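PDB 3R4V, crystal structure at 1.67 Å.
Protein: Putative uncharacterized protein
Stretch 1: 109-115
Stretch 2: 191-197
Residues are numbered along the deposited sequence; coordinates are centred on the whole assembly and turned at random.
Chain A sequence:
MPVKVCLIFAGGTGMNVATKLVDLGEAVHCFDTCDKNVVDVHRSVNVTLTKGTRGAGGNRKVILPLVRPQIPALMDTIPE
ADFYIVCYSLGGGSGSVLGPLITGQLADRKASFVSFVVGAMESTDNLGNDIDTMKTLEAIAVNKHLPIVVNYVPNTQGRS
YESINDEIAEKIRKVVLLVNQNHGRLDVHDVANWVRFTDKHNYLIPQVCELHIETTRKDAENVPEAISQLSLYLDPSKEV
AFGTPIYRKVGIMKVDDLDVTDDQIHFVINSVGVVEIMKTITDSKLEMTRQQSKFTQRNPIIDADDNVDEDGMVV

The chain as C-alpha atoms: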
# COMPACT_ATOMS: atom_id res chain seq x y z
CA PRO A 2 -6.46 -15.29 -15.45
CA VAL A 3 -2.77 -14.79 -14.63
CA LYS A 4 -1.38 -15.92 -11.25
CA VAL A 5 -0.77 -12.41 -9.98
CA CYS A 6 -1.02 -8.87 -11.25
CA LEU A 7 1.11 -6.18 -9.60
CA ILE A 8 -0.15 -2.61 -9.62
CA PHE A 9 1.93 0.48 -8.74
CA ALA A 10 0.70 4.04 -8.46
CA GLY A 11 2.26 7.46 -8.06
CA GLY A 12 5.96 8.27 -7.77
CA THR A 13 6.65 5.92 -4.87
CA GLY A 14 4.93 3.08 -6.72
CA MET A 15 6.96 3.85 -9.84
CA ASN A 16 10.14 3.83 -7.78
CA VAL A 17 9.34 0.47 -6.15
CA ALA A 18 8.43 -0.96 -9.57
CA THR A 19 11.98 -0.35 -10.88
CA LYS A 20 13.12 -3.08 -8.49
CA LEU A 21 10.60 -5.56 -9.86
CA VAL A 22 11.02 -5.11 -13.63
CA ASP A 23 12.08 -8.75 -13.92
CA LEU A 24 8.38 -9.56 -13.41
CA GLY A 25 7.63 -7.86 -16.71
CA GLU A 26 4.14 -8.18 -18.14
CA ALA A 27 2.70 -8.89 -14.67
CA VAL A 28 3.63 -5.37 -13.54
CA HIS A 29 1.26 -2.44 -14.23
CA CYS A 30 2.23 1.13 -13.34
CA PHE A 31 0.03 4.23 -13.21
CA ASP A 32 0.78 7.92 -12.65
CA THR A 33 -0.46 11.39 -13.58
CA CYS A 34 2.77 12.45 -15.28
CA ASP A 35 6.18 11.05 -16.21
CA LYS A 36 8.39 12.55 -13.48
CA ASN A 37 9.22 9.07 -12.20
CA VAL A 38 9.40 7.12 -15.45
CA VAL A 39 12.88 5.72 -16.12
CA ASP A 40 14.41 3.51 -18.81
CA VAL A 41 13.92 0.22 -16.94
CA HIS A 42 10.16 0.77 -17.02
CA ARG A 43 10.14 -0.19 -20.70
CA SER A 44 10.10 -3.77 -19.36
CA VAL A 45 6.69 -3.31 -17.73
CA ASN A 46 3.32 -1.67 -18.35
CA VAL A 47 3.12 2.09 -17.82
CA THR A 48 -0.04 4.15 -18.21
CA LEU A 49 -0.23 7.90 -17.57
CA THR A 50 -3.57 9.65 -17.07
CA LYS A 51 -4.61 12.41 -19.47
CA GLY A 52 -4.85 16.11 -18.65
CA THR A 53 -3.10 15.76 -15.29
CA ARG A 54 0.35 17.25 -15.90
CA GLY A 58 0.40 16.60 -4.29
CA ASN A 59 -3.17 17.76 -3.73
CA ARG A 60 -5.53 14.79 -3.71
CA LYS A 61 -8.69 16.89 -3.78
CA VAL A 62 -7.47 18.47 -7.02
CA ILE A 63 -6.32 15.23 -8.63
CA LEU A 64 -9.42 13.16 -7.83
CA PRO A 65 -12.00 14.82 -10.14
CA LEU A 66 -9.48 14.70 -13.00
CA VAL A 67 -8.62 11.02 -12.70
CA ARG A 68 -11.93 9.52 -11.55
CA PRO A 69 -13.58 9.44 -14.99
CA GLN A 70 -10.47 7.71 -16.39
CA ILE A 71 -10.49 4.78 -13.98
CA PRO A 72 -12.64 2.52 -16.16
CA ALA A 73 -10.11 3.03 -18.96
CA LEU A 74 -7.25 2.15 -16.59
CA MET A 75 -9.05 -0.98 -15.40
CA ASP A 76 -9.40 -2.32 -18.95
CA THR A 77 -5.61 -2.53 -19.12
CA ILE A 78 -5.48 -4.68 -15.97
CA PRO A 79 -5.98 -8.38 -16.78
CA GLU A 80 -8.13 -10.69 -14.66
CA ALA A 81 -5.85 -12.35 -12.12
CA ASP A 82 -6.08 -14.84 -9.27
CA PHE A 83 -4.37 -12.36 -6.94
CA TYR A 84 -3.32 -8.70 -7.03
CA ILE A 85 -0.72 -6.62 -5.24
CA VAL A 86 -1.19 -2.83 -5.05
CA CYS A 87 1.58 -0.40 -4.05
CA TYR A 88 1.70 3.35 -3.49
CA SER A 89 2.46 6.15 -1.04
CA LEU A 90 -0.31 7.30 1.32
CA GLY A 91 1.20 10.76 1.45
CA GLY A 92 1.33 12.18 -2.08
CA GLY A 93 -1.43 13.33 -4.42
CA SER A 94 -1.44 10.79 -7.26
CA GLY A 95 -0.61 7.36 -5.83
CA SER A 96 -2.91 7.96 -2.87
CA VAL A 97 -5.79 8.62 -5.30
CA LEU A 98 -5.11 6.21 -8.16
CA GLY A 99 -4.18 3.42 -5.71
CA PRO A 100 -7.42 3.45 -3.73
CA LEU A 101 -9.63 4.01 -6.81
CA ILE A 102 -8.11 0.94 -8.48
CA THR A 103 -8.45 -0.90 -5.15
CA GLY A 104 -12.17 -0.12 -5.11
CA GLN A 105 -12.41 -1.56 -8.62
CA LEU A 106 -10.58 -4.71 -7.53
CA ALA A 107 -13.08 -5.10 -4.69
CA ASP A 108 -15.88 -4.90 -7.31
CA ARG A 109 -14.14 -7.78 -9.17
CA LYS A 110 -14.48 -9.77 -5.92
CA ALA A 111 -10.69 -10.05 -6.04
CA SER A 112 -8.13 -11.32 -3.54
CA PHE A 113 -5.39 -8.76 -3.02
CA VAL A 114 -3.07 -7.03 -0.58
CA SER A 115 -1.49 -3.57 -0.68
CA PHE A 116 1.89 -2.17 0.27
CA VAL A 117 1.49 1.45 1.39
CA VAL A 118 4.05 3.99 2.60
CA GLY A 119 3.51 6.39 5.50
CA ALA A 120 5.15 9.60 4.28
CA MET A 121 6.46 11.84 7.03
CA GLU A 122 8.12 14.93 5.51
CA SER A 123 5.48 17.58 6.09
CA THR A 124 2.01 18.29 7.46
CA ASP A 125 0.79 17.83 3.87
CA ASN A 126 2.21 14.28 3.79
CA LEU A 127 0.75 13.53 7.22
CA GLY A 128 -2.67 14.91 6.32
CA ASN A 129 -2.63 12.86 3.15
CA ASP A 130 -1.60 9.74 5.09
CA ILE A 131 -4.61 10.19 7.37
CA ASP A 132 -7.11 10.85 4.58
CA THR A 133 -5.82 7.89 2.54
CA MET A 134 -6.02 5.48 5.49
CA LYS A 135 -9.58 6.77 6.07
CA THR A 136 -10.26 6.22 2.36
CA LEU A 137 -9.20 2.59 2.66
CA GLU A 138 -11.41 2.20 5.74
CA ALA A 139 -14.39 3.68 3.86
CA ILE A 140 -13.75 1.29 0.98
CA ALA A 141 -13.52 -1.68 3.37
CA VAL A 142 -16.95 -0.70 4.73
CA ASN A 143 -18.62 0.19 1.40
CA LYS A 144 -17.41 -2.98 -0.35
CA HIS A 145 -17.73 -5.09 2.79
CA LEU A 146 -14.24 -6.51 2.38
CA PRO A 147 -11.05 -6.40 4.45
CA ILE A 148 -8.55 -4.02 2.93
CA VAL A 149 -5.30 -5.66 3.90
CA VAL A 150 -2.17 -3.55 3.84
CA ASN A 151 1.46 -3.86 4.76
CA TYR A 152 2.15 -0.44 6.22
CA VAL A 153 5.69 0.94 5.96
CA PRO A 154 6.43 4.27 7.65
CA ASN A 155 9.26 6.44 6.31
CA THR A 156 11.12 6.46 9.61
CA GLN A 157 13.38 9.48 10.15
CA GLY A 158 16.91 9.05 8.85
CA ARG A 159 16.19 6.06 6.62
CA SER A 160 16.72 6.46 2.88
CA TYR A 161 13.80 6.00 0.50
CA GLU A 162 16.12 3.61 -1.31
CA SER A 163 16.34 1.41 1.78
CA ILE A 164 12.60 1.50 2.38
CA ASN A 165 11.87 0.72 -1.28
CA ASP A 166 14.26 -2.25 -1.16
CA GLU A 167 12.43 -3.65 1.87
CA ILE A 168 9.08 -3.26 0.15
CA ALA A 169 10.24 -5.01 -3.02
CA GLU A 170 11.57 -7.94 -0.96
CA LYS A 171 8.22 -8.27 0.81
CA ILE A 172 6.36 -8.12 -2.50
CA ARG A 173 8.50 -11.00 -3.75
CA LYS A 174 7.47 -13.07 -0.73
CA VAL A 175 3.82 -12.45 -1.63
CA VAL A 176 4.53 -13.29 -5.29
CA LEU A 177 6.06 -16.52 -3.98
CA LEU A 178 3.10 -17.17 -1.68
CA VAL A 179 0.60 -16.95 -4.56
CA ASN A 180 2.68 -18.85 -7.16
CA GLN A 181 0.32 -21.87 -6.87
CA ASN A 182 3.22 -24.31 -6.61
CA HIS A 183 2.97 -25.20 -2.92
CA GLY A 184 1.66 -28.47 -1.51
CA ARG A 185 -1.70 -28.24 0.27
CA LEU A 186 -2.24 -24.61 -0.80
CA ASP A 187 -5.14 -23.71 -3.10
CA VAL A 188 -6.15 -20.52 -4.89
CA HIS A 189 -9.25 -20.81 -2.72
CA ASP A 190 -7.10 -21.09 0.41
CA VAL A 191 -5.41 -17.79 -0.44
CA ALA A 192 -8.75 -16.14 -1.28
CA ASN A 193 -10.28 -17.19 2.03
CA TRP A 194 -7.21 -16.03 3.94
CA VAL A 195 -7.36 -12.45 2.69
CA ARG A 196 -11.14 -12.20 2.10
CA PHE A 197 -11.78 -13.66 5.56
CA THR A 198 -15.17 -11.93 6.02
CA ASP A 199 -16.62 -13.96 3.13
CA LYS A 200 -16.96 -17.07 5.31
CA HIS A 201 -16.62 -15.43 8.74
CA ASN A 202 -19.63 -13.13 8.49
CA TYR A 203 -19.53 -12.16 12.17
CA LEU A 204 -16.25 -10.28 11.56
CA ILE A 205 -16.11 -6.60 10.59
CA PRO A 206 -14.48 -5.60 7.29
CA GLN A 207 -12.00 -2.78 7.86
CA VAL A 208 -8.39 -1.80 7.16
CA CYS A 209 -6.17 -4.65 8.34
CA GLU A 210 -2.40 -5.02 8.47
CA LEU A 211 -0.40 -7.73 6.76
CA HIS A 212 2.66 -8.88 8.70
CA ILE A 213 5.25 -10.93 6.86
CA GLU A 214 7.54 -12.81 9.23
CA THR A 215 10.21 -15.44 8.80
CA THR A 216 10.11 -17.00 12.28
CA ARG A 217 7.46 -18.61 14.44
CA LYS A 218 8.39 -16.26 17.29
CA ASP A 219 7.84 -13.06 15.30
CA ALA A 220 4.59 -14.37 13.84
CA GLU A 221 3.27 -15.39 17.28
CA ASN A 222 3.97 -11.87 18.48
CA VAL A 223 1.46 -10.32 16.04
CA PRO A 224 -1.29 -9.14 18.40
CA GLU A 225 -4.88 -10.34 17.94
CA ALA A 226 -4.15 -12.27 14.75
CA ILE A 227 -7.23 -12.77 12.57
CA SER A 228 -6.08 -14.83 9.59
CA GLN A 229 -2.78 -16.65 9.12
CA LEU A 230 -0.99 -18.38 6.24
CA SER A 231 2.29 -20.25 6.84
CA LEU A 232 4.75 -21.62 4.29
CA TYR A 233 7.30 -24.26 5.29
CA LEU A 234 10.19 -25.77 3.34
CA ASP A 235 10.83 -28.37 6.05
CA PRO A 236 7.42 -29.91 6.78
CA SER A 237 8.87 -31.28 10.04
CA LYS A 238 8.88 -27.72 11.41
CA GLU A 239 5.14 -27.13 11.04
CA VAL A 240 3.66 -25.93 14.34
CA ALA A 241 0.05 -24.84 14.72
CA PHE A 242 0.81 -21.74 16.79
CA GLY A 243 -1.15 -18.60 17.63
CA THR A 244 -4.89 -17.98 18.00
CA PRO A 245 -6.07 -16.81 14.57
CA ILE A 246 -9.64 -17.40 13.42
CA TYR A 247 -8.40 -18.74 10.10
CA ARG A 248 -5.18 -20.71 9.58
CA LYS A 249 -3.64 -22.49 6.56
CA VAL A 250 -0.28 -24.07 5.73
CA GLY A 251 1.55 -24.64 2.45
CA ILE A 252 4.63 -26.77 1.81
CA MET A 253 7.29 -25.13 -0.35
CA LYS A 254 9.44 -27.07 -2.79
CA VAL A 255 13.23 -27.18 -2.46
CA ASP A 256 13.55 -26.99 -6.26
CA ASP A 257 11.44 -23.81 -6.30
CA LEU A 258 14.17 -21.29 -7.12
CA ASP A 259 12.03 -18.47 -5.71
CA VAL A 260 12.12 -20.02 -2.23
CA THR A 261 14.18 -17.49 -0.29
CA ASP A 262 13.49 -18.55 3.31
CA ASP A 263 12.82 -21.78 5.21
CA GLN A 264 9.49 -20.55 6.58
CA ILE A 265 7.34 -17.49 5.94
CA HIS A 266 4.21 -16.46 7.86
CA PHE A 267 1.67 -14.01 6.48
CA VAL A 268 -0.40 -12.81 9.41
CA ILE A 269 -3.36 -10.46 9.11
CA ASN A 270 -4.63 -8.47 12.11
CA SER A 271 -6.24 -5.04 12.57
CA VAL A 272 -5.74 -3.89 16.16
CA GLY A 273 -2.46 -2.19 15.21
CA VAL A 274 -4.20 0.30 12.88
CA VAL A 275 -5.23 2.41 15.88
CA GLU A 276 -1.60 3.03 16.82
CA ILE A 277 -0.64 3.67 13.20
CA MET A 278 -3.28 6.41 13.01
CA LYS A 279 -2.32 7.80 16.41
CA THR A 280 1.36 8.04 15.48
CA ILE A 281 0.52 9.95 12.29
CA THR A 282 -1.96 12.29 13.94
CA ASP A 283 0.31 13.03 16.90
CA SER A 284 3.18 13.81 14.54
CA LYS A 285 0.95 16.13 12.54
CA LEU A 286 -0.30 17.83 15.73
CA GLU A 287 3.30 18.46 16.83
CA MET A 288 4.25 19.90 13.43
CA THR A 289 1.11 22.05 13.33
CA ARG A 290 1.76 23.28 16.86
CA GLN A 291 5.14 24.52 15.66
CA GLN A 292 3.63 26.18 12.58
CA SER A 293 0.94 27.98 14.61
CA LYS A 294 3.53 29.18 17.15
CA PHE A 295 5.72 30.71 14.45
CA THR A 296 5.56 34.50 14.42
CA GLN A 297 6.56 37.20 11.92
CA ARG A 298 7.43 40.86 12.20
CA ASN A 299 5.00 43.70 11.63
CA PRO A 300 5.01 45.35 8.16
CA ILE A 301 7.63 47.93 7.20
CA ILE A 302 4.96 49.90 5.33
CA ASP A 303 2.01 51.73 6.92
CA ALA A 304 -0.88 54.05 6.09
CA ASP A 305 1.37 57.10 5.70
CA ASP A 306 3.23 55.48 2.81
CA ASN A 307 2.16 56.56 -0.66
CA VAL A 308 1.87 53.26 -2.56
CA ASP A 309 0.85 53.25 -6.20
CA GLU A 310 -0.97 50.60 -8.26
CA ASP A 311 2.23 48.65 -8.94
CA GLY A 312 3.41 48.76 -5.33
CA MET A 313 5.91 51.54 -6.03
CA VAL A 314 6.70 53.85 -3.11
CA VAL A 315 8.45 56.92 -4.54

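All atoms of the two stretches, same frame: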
# COMPACT_ATOMS: atom_id res chain seq x y z
N ARG A 109 -14.45 -6.52 -8.48
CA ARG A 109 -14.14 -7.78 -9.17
C ARG A 109 -14.23 -8.98 -8.23
O ARG A 109 -14.04 -10.11 -8.65
CB ARG A 109 -12.73 -7.76 -9.78
CG ARG A 109 -12.48 -6.74 -10.86
CD ARG A 109 -11.10 -6.93 -11.51
NE ARG A 109 -10.89 -6.02 -12.63
CZ ARG A 109 -9.81 -6.01 -13.41
NH1 ARG A 109 -8.84 -6.88 -13.21
NH2 ARG A 109 -9.72 -5.14 -14.41
N LYS A 110 -14.50 -8.72 -6.95
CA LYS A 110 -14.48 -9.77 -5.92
C LYS A 110 -13.10 -10.41 -5.80
O LYS A 110 -12.96 -11.59 -5.48
CB LYS A 110 -15.55 -10.83 -6.20
CG LYS A 110 -16.96 -10.26 -6.30
CD LYS A 110 -17.23 -9.28 -5.15
CE LYS A 110 -18.63 -9.42 -4.60
NZ LYS A 110 -18.84 -8.49 -3.45
N ALA A 111 -12.08 -9.60 -6.05
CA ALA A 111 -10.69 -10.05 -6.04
C ALA A 111 -10.05 -10.28 -4.67
O ALA A 111 -10.47 -9.72 -3.64
CB ALA A 111 -9.82 -9.10 -6.85
N SER A 112 -9.02 -11.13 -4.68
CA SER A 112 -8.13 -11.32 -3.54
C SER A 112 -6.88 -10.48 -3.78
O SER A 112 -6.23 -10.61 -4.82
CB SER A 112 -7.72 -12.79 -3.44
OG SER A 112 -8.84 -13.64 -3.24
N PHE A 113 -6.54 -9.63 -2.83
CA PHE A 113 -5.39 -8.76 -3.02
C PHE A 113 -4.88 -8.21 -1.70
O PHE A 113 -5.59 -8.21 -0.69
CB PHE A 113 -5.74 -7.61 -4.00
CG PHE A 113 -6.89 -6.75 -3.54
CD1 PHE A 113 -6.66 -5.65 -2.72
CD2 PHE A 113 -8.20 -7.06 -3.91
CE1 PHE A 113 -7.74 -4.85 -2.29
CE2 PHE A 113 -9.27 -6.28 -3.48
CZ PHE A 113 -9.04 -5.17 -2.67
N VAL A 114 -3.62 -7.79 -1.69
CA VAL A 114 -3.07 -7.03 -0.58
C VAL A 114 -2.37 -5.79 -1.12
O VAL A 114 -2.04 -5.73 -2.30
CB VAL A 114 -2.07 -7.84 0.29
CG1 VAL A 114 -2.77 -9.06 0.89
CG2 VAL A 114 -0.83 -8.25 -0.52
N SER A 115 -2.16 -4.79 -0.25
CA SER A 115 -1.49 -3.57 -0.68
C SER A 115 -0.24 -3.32 0.14
O SER A 115 -0.16 -3.74 1.29
CB SER A 115 -2.43 -2.37 -0.50
OG SER A 115 -3.61 -2.56 -1.26
N VAL A 191 -5.89 -19.17 -0.45
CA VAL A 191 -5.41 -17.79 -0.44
C VAL A 191 -6.57 -16.80 -0.40
O VAL A 191 -6.55 -15.86 0.39
CB VAL A 191 -4.49 -17.50 -1.64
CG1 VAL A 191 -4.18 -16.01 -1.74
CG2 VAL A 191 -3.21 -18.33 -1.54
N ALA A 192 -7.58 -17.03 -1.23
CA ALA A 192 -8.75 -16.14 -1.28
C ALA A 192 -9.40 -16.04 0.09
O ALA A 192 -9.70 -14.95 0.57
CB ALA A 192 -9.76 -16.60 -2.34
N ASN A 193 -9.61 -17.19 0.73
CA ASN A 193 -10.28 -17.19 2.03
C ASN A 193 -9.42 -16.70 3.19
O ASN A 193 -9.94 -16.40 4.27
CB ASN A 193 -10.89 -18.55 2.32
CG ASN A 193 -12.11 -18.81 1.47
OD1 ASN A 193 -13.04 -18.00 1.42
ND2 ASN A 193 -12.10 -19.93 0.76
N TRP A 194 -8.11 -16.63 2.97
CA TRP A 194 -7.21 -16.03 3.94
C TRP A 194 -7.39 -14.52 3.94
O TRP A 194 -7.55 -13.92 5.00
CB TRP A 194 -5.75 -16.37 3.59
CG TRP A 194 -4.70 -15.49 4.22
CD1 TRP A 194 -4.40 -15.38 5.54
CD2 TRP A 194 -3.80 -14.61 3.53
NE1 TRP A 194 -3.36 -14.48 5.72
CE2 TRP A 194 -2.98 -14.00 4.49
CE3 TRP A 194 -3.62 -14.29 2.18
CZ2 TRP A 194 -1.99 -13.07 4.16
CZ3 TRP A 194 -2.63 -13.37 1.84
CH2 TRP A 194 -1.83 -12.77 2.83
N VAL A 195 -7.36 -13.91 2.76
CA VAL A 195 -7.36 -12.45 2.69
C VAL A 195 -8.77 -11.84 2.66
O VAL A 195 -8.99 -10.73 3.15
CB VAL A 195 -6.49 -11.94 1.51
CG1 VAL A 195 -7.15 -12.23 0.16
CG2 VAL A 195 -6.21 -10.47 1.68
N ARG A 196 -9.72 -12.59 2.09
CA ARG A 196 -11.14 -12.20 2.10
C ARG A 196 -11.86 -12.93 3.24
O ARG A 196 -12.88 -13.59 3.02
CB ARG A 196 -11.80 -12.56 0.77
CG ARG A 196 -11.21 -11.87 -0.46
CD ARG A 196 -11.96 -12.33 -1.74
NE ARG A 196 -13.39 -12.03 -1.62
CZ ARG A 196 -13.91 -10.85 -1.94
NH1 ARG A 196 -13.14 -9.90 -2.45
NH2 ARG A 196 -15.21 -10.63 -1.77
N PHE A 197 -11.32 -12.82 4.45
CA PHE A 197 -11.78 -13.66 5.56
C PHE A 197 -13.23 -13.41 5.97
O PHE A 197 -13.86 -14.28 6.54
CB PHE A 197 -10.84 -13.60 6.76
CG PHE A 197 -10.63 -12.21 7.31
CD1 PHE A 197 -11.54 -11.65 8.20
CD2 PHE A 197 -9.51 -11.46 6.93
CE1 PHE A 197 -11.36 -10.37 8.71
CE2 PHE A 197 -9.31 -10.18 7.44
CZ PHE A 197 -10.23 -9.63 8.33
O HOH W 1 -17.16 -8.48 -0.61

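A helix end can be tied to a neighbouring loop by one long side chain, provided its torsions bend it to a backbone carbonyl. Here the last turn of a helix, 191-195, passes a loop leading into strand 113-115, the axes 9.6 Å apart at closest approach and inclined at 49°. Arg 196, the first residue beyond helical phi/psi, points its CA-to-CB bond toward the loop. Its chi1 is m and chi2 t, extending the chain; chi3 at p and chi4 at 86° then turn the guanidinium so that Ala 111 O lies at its edge, near its plane, where N-H groups point. Arg 196 NH1 donates to Ala 111 O at 2.9 Å, while Lys 110 C sits over one face, 3.4 Å from NH1. Lys 110 NZ comes within 4.5 Å of Arg 196 NH2, a like-charge approach spanned by a water that accepts a weak hydrogen bond from each.

Beside this polar link the packing is close. Ser 112, chi1 m, sets OG 3.2 Å from Ala 192 CA and CB in close contact. Val 195, chi1 p, brings CG1 within 3.7 Å of Ser 112 CB and CG2 within 3.8 Å of Val 114 CG1. Trp 194, chi1 t, carries its ring nearer, CH2 lying 4.3 Å from Val 114 CG1.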